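Local coordinates for flavin-dependent thymidylate synthase (Thermus thermophilus, PDB 6J61), which catalyses the FAD-dependent reductive methylation of dUMP to dTMP, taking the methyl group from 5,10-methylenetetrahydrofolate and using NADPH as reductant, at the interface of chains A and B. Residues are numbered along the deposited sequence; one frame, centred on the assembly and turned at random. Chains: chain A/B, Flavin-dependent thymidylate synthase.

The interface of chains A and B. Residues chain A 21, 62-63, 65, 173; chain B 19-21, 65, 67, 171.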
ATOM      1  N   MET A  21      -0.721  14.470 -13.954  1.00 37.19           N
ATOM      2  CA  MET A  21      -1.510  13.623 -14.840  1.00 37.59           C
ATOM      3  C   MET A  21      -3.000  13.803 -14.558  1.00 38.65           C
ATOM      4  O   MET A  21      -3.518  13.320 -13.549  1.00 39.22           O
ATOM      5  CB  MET A  21      -1.144  12.140 -14.677  1.00 38.97           C
ATOM      6  CG  MET A  21      -1.963  11.241 -15.592  1.00 38.96           C
ATOM      7  SD  MET A  21      -1.642   9.480 -15.468  1.00 43.43           S
ATOM      8  CE  MET A  21      -2.500   9.140 -14.014  1.00 41.13           C
ATOM      9  N   GLU A  62      -8.154   9.088  -7.487  1.00 33.27           N
ATOM     10  CA  GLU A  62      -6.825   8.507  -7.567  1.00 35.63           C
ATOM     11  C   GLU A  62      -6.318   8.515  -9.006  1.00 35.82           C
ATOM     12  O   GLU A  62      -5.150   8.185  -9.250  1.00 36.26           O
ATOM     13  CB  GLU A  62      -6.832   7.074  -7.051  1.00 37.60           C
ATOM     14  CG  GLU A  62      -6.492   6.934  -5.591  1.00 41.07           C
ATOM     15  CD  GLU A  62      -6.627   5.501  -5.127  1.00 42.86           C
ATOM     16  OE1 GLU A  62      -7.759   5.071  -4.866  1.00 45.58           O
ATOM     17  OE2 GLU A  62      -5.603   4.792  -5.043  1.00 46.13           O
ATOM     18  N   MET A  63      -7.190   8.890  -9.950  1.00 32.58           N
ATOM     19  CA  MET A  63      -6.808   8.929 -11.353  1.00 32.98           C
ATOM     20  C   MET A  63      -6.060  10.198 -11.710  1.00 34.20           C
ATOM     21  O   MET A  63      -5.676  10.391 -12.862  1.00 38.33           O
ATOM     22  CB  MET A  63      -8.023   8.772 -12.268  1.00 32.83           C
ATOM     23  CG  MET A  63      -8.688   7.399 -12.205  1.00 33.23           C
ATOM     24  SD  MET A  63      -7.495   6.055 -12.244  1.00 37.03           S
ATOM     25  CE  MET A  63      -8.512   4.608 -11.974  1.00 30.62           C
ATOM     26  N   VAL A  65      -2.700  12.550 -10.667  1.00 30.82           N
ATOM     27  CA  VAL A  65      -1.436  12.445  -9.932  1.00 29.54           C
ATOM     28  C   VAL A  65      -0.551  13.685 -10.033  1.00 30.38           C
ATOM     29  O   VAL A  65      -0.480  14.330 -11.069  1.00 29.52           O
ATOM     30  CB  VAL A  65      -0.616  11.206 -10.412  1.00 28.73           C
ATOM     31  CG1 VAL A  65       0.688  11.082  -9.628  1.00 26.28           C
ATOM     32  CG2 VAL A  65      -1.440   9.946 -10.243  1.00 27.68           C
ATOM     33  N   ASP A 173      -1.067  10.591  -5.671  1.00 30.91           N
ATOM     34  CA  ASP A 173      -2.377  10.770  -6.278  1.00 32.86           C
ATOM     35  C   ASP A 173      -3.218  11.766  -5.488  1.00 31.94           C
ATOM     36  O   ASP A 173      -3.030  11.937  -4.288  1.00 32.25           O
ATOM     37  CB  ASP A 173      -3.091   9.417  -6.393  1.00 37.26           C
ATOM     38  CG  ASP A 173      -3.397   8.789  -5.043  1.00 42.99           C
ATOM     39  OD1 ASP A 173      -4.348   9.249  -4.369  1.00 45.39           O
ATOM     40  OD2 ASP A 173      -2.686   7.831  -4.657  1.00 47.20           O
TER
ATOM     41  N   ASP B  19      -4.070   7.846 -20.403  1.00 40.90           N
ATOM     42  CA  ASP B  19      -3.114   8.904 -20.111  1.00 40.74           C
ATOM     43  C   ASP B  19      -1.802   8.342 -19.611  1.00 40.86           C
ATOM     44  O   ASP B  19      -1.717   7.171 -19.237  1.00 40.63           O
ATOM     45  CB  ASP B  19      -3.679   9.875 -19.064  1.00 41.74           C
ATOM     46  CG  ASP B  19      -2.995  11.235 -19.105  1.00 45.25           C
ATOM     47  OD1 ASP B  19      -1.998  11.358 -19.853  1.00 45.30           O
ATOM     48  OD2 ASP B  19      -3.443  12.178 -18.400  1.00 42.73           O
ATOM     49  N   GLN B  20      -0.781   9.191 -19.589  1.00 39.77           N
ATOM     50  CA  GLN B  20       0.543   8.777 -19.161  1.00 39.94           C
ATOM     51  C   GLN B  20       1.295   9.952 -18.573  1.00 39.73           C
ATOM     52  O   GLN B  20       1.161  11.075 -19.034  1.00 38.70           O
ATOM     53  CB  GLN B  20       1.307   8.217 -20.364  1.00 41.91           C
ATOM     54  CG  GLN B  20       2.739   7.770 -20.113  1.00 40.76           C
ATOM     55  CD  GLN B  20       3.443   7.429 -21.421  1.00 42.29           C
ATOM     56  OE1 GLN B  20       2.794   7.029 -22.390  1.00 41.77           O
ATOM     57  NE2 GLN B  20       4.768   7.574 -21.451  1.00 39.83           N
ATOM     58  N   MET B  21       2.094   9.683 -17.552  1.00 40.56           N
ATOM     59  CA  MET B  21       2.868  10.726 -16.905  1.00 41.60           C
ATOM     60  C   MET B  21       4.337  10.327 -16.947  1.00 41.79           C
ATOM     61  O   MET B  21       4.754   9.367 -16.285  1.00 41.76           O
ATOM     62  CB  MET B  21       2.405  10.916 -15.448  1.00 43.35           C
ATOM     63  CG  MET B  21       3.180  11.980 -14.666  1.00 44.40           C
ATOM     64  SD  MET B  21       2.699  12.146 -12.918  1.00 46.12           S
ATOM     65  CE  MET B  21       4.075  11.428 -12.136  1.00 44.09           C
ATOM     66  N   VAL B  65       3.872   6.939 -14.740  1.00 35.60           N
ATOM     67  CA  VAL B  65       2.557   6.317 -14.577  1.00 35.15           C
ATOM     68  C   VAL B  65       1.665   6.204 -15.822  1.00 36.21           C
ATOM     69  O   VAL B  65       1.548   7.138 -16.608  1.00 36.30           O
ATOM     70  CB  VAL B  65       1.738   7.077 -13.482  1.00 32.94           C
ATOM     71  CG1 VAL B  65       0.334   6.503 -13.371  1.00 31.27           C
ATOM     72  CG2 VAL B  65       2.450   6.994 -12.147  1.00 30.41           C
ATOM     73  N   LYS B  67      -2.299   4.948 -17.275  1.00 35.30           N
ATOM     74  CA  LYS B  67      -3.693   4.774 -16.898  1.00 35.01           C
ATOM     75  C   LYS B  67      -4.403   4.192 -18.136  1.00 36.37           C
ATOM     76  O   LYS B  67      -4.417   4.804 -19.197  1.00 37.13           O
ATOM     77  CB  LYS B  67      -4.299   6.132 -16.510  1.00 32.36           C
ATOM     78  CG  LYS B  67      -5.601   6.047 -15.724  1.00 33.18           C
ATOM     79  CD  LYS B  67      -6.455   7.322 -15.848  1.00 30.32           C
ATOM     80  CE  LYS B  67      -5.706   8.584 -15.452  1.00 32.33           C
ATOM     81  NZ  LYS B  67      -6.541   9.822 -15.606  1.00 31.26           N
ATOM     82  N   LYS B 171      -5.058   2.507 -13.213  1.00 35.97           N
ATOM     83  CA  LYS B 171      -3.895   3.363 -13.133  1.00 36.05           C
ATOM     84  C   LYS B 171      -2.830   2.643 -12.326  1.00 37.35           C
ATOM     85  O   LYS B 171      -3.135   2.048 -11.298  1.00 39.08           O
ATOM     86  CB  LYS B 171      -4.250   4.671 -12.442  1.00 37.46           C
ATOM     87  CG  LYS B 171      -3.118   5.699 -12.463  1.00 38.31           C
ATOM     88  CD  LYS B 171      -3.058   6.490 -11.158  1.00 41.05           C
ATOM     89  CE  LYS B 171      -2.646   5.597  -9.981  1.00 40.52           C
ATOM     90  NZ  LYS B 171      -2.575   6.345  -8.691  1.00 42.03           N
TER
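Strand 13-21, the short 3-10 helix at 59-63 and the ends of strands 65-73 and 165-173 of chain A meet the same three strands of chain B. A:Met21 lies over the face of the chain B sheet. Its CG is anti to the backbone N (chi1 180°), and a bend at chi3 (77°) turns the methyl CE towards B:Lys67 and B:Lys171. A:Met21 CE lies 3.6 Å from B:Lys67 CE and 3.8 Å from B:Lys171 CG. The thioether also crosses B:Val65 at about a right angle. At its base, A:Met21 CB meets B:Met21 CB at 3.8 Å, and CG runs past the B:Asp19 carboxylate. Two lysine side-chain nitrogens cap backbone carbonyls at the end of the 3-10 helix. B:Lys67 NZ donates to A:Met63 O at 2.9 Å. B:Lys171, bent at chi3 (67°), gives NZ to A:Glu62 O at 3.2 Å. Its alkyl chain is lined by A:Met63 SD, 3.5 Å from B:Lys171 CB, and by A:Val65 CG2. The A:Asp173 carboxylate OD2 lies 4.3 Å from B:Lys171 NZ, near enough perhaps to favour a positive charge there. A methionine in place of B:Lys67 would probably leave A:Met63 O without this hydrogen-bond donor. The patch belongs to a two-fold interface of the homotetramer. It ties chain B to the A:Glu62 and A:Asp173 segments, which line an FAD pocket, and so probably helps to shape that shared site.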